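Local coordinates for TodX (Pseudomonas putida, PDB 3BS0), which probably carries toluene and related aromatic hydrocarbons across the outer membrane, as a beta-barrel channel of the FadL family of hydrophobic-compound transporters, at residues N346-R351 with G382-F386. Sequence-based numbering, arbitrary orientation.
Sequences NDLTLR and GEYDF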
# COMPACT_ATOMS: atom_id res chain seq x y z
N ASN A 346 26.37 -21.73 -6.74
CA ASN A 346 26.00 -22.56 -5.61
C ASN A 346 25.39 -21.67 -4.53
O ASN A 346 24.71 -22.14 -3.61
CB ASN A 346 27.24 -23.28 -5.07
CG ASN A 346 26.90 -24.25 -3.95
OD1 ASN A 346 26.88 -23.88 -2.77
ND2 ASN A 346 26.60 -25.49 -4.32
N ASP A 347 25.62 -20.37 -4.66
CA ASP A 347 25.12 -19.41 -3.69
C ASP A 347 24.58 -18.13 -4.32
O ASP A 347 24.50 -17.09 -3.66
CB ASP A 347 26.23 -19.11 -2.67
CG ASP A 347 27.62 -19.11 -3.29
OD1 ASP A 347 28.60 -19.38 -2.55
OD2 ASP A 347 27.74 -18.84 -4.51
N LEU A 348 24.21 -18.20 -5.59
CA LEU A 348 23.65 -17.06 -6.30
C LEU A 348 22.42 -17.50 -7.08
O LEU A 348 22.50 -18.36 -7.94
CB LEU A 348 24.65 -16.44 -7.27
CG LEU A 348 24.07 -15.27 -8.09
CD1 LEU A 348 23.89 -14.06 -7.19
CD2 LEU A 348 24.99 -14.93 -9.25
N THR A 349 21.28 -16.90 -6.76
CA THR A 349 20.05 -17.22 -7.46
C THR A 349 19.70 -15.97 -8.24
O THR A 349 20.18 -14.88 -7.92
CB THR A 349 18.90 -17.52 -6.48
OG1 THR A 349 19.19 -18.71 -5.75
CG2 THR A 349 17.60 -17.70 -7.25
N LEU A 350 18.87 -16.13 -9.26
CA LEU A 350 18.43 -15.01 -10.08
C LEU A 350 16.93 -15.15 -10.24
O LEU A 350 16.44 -16.22 -10.60
CB LEU A 350 19.13 -15.02 -11.44
CG LEU A 350 20.64 -14.79 -11.31
CD1 LEU A 350 21.27 -14.78 -12.69
CD2 LEU A 350 20.91 -13.48 -10.59
N ARG A 351 16.22 -14.07 -9.94
CA ARG A 351 14.76 -14.05 -10.02
C ARG A 351 14.27 -12.94 -10.93
O ARG A 351 14.95 -11.93 -11.12
CB ARG A 351 14.17 -13.87 -8.63
CG ARG A 351 14.52 -14.97 -7.67
CD ARG A 351 14.15 -14.62 -6.23
NE ARG A 351 14.39 -15.77 -5.36
CZ ARG A 351 15.22 -15.77 -4.33
NH1 ARG A 351 15.89 -14.67 -4.01
NH2 ARG A 351 15.39 -16.88 -3.62
N GLY A 382 17.30 -11.20 -6.84
CA GLY A 382 18.51 -11.97 -6.71
C GLY A 382 18.75 -12.38 -5.27
O GLY A 382 18.35 -11.68 -4.35
N GLU A 383 19.39 -13.53 -5.10
CA GLU A 383 19.72 -14.06 -3.78
C GLU A 383 21.18 -14.45 -3.76
O GLU A 383 21.68 -15.07 -4.69
CB GLU A 383 18.86 -15.28 -3.44
CG GLU A 383 19.27 -15.95 -2.13
CD GLU A 383 18.37 -17.11 -1.73
OE1 GLU A 383 18.23 -18.07 -2.53
OE2 GLU A 383 17.79 -17.08 -0.63
N TYR A 384 21.86 -14.07 -2.69
CA TYR A 384 23.25 -14.41 -2.51
C TYR A 384 23.37 -14.78 -1.04
O TYR A 384 23.02 -14.00 -0.16
CB TYR A 384 24.16 -13.22 -2.84
CG TYR A 384 25.64 -13.56 -2.96
CD1 TYR A 384 26.53 -12.69 -3.58
CD2 TYR A 384 26.14 -14.78 -2.48
CE1 TYR A 384 27.88 -13.01 -3.73
CE2 TYR A 384 27.49 -15.11 -2.62
CZ TYR A 384 28.36 -14.23 -3.25
OH TYR A 384 29.69 -14.57 -3.41
N ASP A 385 23.82 -15.99 -0.77
CA ASP A 385 23.96 -16.41 0.61
C ASP A 385 25.40 -16.83 0.90
O ASP A 385 25.94 -17.72 0.24
CB ASP A 385 22.99 -17.55 0.92
CG ASP A 385 22.80 -18.49 -0.23
OD1 ASP A 385 21.70 -19.08 -0.33
OD2 ASP A 385 23.74 -18.63 -1.04
N PHE A 386 26.00 -16.15 1.87
CA PHE A 386 27.38 -16.41 2.26
C PHE A 386 27.57 -17.81 2.84
O PHE A 386 28.57 -18.47 2.55
CB PHE A 386 27.85 -15.35 3.25
CG PHE A 386 27.62 -13.93 2.78
CD1 PHE A 386 26.63 -13.14 3.36
CD2 PHE A 386 28.40 -13.38 1.76
CE1 PHE A 386 26.42 -11.83 2.93
CE2 PHE A 386 28.19 -12.07 1.32
CZ PHE A 386 27.19 -11.29 1.91
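E383 lays its extended side chain across T349 and the guanidinium of R351: R351 NH1 comes to 3.1 Å from E383 CB, and a salt bridge joins R351 NH2 to E383 OE1 at 3.3 Å, weak as a hydrogen bond (N-H...O angle 130°). The same OE1 accepts a weak hydrogen bond from T349 OG1 at 3.4 Å. Beneath these polar groups two antiparallel barrel strands pair, their axes 4.6 Å apart and their directions 168° from each other. T349 and E383 form the hydrogen-bonded pair, with T349 N to E383 O at 2.8 Å and E383 N to T349 O at 3.2 Å, both nearly linear (166° and 169°). Two residues away on each segment, D385 N donates to D347 O at 3.2 Å; that carbonyl also receives a CA-H...O contact from Y384 CA at 3.2 Å, so the pairing extends into the turn preceding L348. The face bearing L348, L350 and Y384 is largely apolar, with L348 CD1 4.4 Å from Y384 CB, and L350 and Y384 lie on the surface, consistent with the outside of a membrane barrel. R351 CB is directed toward the neighbouring strand, and its buried side chain touches I12 and A15 of helix 11-15, consistent with the N-terminal hatch of FadL relatives. Main-chain bonds therefore set the register, while the weak R351-E383 salt bridge ties the two strands through their side chains.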